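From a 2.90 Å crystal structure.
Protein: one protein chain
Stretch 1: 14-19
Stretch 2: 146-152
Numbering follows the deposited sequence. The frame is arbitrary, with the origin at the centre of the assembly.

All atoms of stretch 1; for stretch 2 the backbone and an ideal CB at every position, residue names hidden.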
# COMPACT_ATOMS: atom_id res chain seq x y z
N ALA A 14 28.27 -28.68 0.74
CA ALA A 14 27.43 -29.09 -0.38
C ALA A 14 25.95 -29.19 -0.06
O ALA A 14 25.11 -28.68 -0.80
CB ALA A 14 27.93 -30.42 -0.94
N ASN A 15 25.62 -29.85 1.04
CA ASN A 15 24.23 -30.05 1.40
C ASN A 15 23.55 -29.02 2.29
O ASN A 15 22.51 -29.30 2.88
CB ASN A 15 24.07 -31.44 2.00
CG ASN A 15 24.47 -32.53 1.03
OD1 ASN A 15 23.99 -32.57 -0.10
ND2 ASN A 15 25.37 -33.41 1.46
N ASN A 16 24.12 -27.83 2.38
CA ASN A 16 23.52 -26.78 3.17
C ASN A 16 22.51 -26.06 2.28
O ASN A 16 22.89 -25.43 1.29
CB ASN A 16 24.58 -25.79 3.64
CG ASN A 16 24.00 -24.66 4.48
OD1 ASN A 16 23.02 -24.02 4.09
ND2 ASN A 16 24.61 -24.41 5.63
N ALA A 17 21.23 -26.14 2.61
CA ALA A 17 20.22 -25.49 1.79
C ALA A 17 19.51 -24.34 2.50
O ALA A 17 18.57 -23.76 1.97
CB ALA A 17 19.19 -26.51 1.32
N GLY A 18 19.99 -23.98 3.69
CA GLY A 18 19.35 -22.91 4.42
C GLY A 18 20.08 -21.58 4.47
O GLY A 18 19.44 -20.53 4.52
N MSE A 19 21.41 -21.61 4.46
CA MSE A 19 22.18 -20.39 4.55
C MSE A 19 22.04 -19.41 3.39
O MSE A 19 21.96 -18.21 3.61
CB MSE A 19 23.66 -20.72 4.77
CG MSE A 19 24.54 -19.48 4.85
SE MSE A 19 26.30 -19.77 5.57
CE MSE A 19 26.25 -18.45 6.99
N UNK A 146 21.84 -35.51 9.03
CA UNK A 146 22.08 -35.08 7.66
C UNK A 146 21.76 -33.60 7.46
O UNK A 146 20.71 -33.12 7.87
CB UNK A 146 21.25 -35.93 6.69
N UNK A 147 22.69 -32.89 6.82
CA UNK A 147 22.51 -31.47 6.56
C UNK A 147 21.26 -31.12 5.79
O UNK A 147 20.61 -30.12 6.09
CB UNK A 147 23.72 -30.94 5.80
N UNK A 148 20.91 -31.92 4.79
CA UNK A 148 19.72 -31.64 4.00
C UNK A 148 18.48 -31.72 4.90
O UNK A 148 17.55 -30.93 4.77
CB UNK A 148 19.61 -32.62 2.83
N UNK A 149 18.50 -32.67 5.83
CA UNK A 149 17.40 -32.86 6.76
C UNK A 149 17.34 -31.62 7.65
O UNK A 149 16.26 -31.09 7.92
CB UNK A 149 17.57 -34.14 7.58
N UNK A 150 18.50 -31.18 8.12
CA UNK A 150 18.57 -30.00 8.97
C UNK A 150 18.01 -28.79 8.24
O UNK A 150 17.22 -28.04 8.80
CB UNK A 150 20.01 -29.74 9.41
N UNK A 151 18.42 -28.62 6.98
CA UNK A 151 17.97 -27.51 6.16
C UNK A 151 16.45 -27.50 5.99
O UNK A 151 15.83 -26.44 5.90
CB UNK A 151 18.65 -27.57 4.79
N UNK A 152 15.86 -28.69 5.93
CA UNK A 152 14.42 -28.79 5.75
C UNK A 152 13.59 -28.40 6.97
O UNK A 152 12.37 -28.40 6.90
CB UNK A 152 14.07 -30.22 5.35

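Position 146 lies just before a helix, with phi/psi of -77/133, and its CA-to-CB bond points sideways relative to stretch 1, with nothing of that stretch within 5.5 Å of the ideal CB. An N-cap often favours Ser, Asp, Thr or Asn, but the extended backbone admits almost any residue, and stretch 1 sets no limit. The deposited residue is Arg-146, whose long side chain makes no contact with stretch 1. Its backbone O accepts the first helical hydrogen bond, from the N of 150.

Position 147 opens the helix, and its CA-to-CB bond points toward stretch 1. An ideal CB would lie 3.6 Å from Asn-15 O, close but tolerable, so Gly or Ala would suit, and a polar side chain such as Ser is conceivable. The deposited residue is Gly-147. Since a CB would have room, the contact does not demand glycine, and the helical angles of -57/-40 are open to any L-residue. The backbone itself comes close, with Gly-147 C 3.7 Å from Asn-15 O.

At 148 the CA-to-CB bond points sideways, and the ideal CB is 4.4 Å from Asn-15 O. Nearby, the methyl of Ala-17 offers an apolar surface but no charge, so a side chain long enough to turn back toward it would be apt: Ile, Leu or Met. The deposited Ile-148, with chi1 t and chi2 p, brings its end nearer to stretch 1. Its CD1 packs 3.7 Å from Asn-15 O and makes an apolar contact with Ala-17 CB at 4.3 Å.

Positions 149 and 150 follow round the helix. The first points away and the second sideways, and neither ideal CB has an atom of stretch 1 within 5.5 Å. Any helix-compatible residue, charged or polar included, would do at 149, and stretch 1 cannot separate polar from apolar at 150. They are Asp-149 and Ile-150, and neither touches stretch 1.

One turn beyond 147, position 151 faces stretch 1 squarely. Its CA is 5.1 Å from the CA of Gly-18, and its ideal CB lies only 3.7 Å from Ala-17 N and 4.0 Å from Gly-18 N. So close an approach favours a small side chain, and the backbone NH of Ala-17 calls for an acceptor: Ser fits best, Thr is possible if its methyl can be placed, and Ala would fill the space without answering the donor. The deposited residue is Ser-151, chi1 m. Ala-17 N donates to Ser-151 OG at 2.8 Å, with a nearly straight angle of 165°. The hydroxyl also donates to the helix, from Ser-151 OG to Gly-147 O at 3.0 Å, so one small group ties the loop to the preceding turn. Packing is tight here too, with Ala-17 CB 3.7 Å from Ser-151 CB.

Position 152 points away from stretch 1, which does not restrict it; at phi/psi of -72/-3, Asn, Gly or other residues common at helix ends would fit. Asn-152 is one such choice, its OD1 hydrogen-bonded elsewhere in the structure.

Stretch 2 (146-152) RGIDISN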
# COMPACT_ATOMS: atom_id res chain seq x y z
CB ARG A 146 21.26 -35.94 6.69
CG ARG A 146 21.74 -37.37 6.60
CD ARG A 146 20.72 -38.29 5.95
NE ARG A 146 20.42 -37.95 4.57
CZ ARG A 146 19.34 -37.28 4.18
NH1 ARG A 146 19.15 -37.02 2.90
NH2 ARG A 146 18.45 -36.85 5.07
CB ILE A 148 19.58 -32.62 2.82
CG1 ILE A 148 18.86 -31.94 1.67
CG2 ILE A 148 18.82 -33.85 3.22
CD1 ILE A 148 19.67 -30.82 1.06
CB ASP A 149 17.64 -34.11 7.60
CG ASP A 149 16.52 -34.38 8.59
OD1 ASP A 149 16.73 -35.17 9.54
OD2 ASP A 149 15.43 -33.80 8.43
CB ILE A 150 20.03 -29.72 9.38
CG1 ILE A 150 20.54 -30.89 10.23
CG2 ILE A 150 20.12 -28.41 10.15
CD1 ILE A 150 21.98 -30.78 10.65
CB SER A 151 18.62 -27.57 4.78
OG SER A 151 20.02 -27.40 4.85
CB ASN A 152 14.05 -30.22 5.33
CG ASN A 152 14.62 -30.59 3.98
OD1 ASN A 152 14.70 -29.76 3.10
ND2 ASN A 152 15.01 -31.84 3.82
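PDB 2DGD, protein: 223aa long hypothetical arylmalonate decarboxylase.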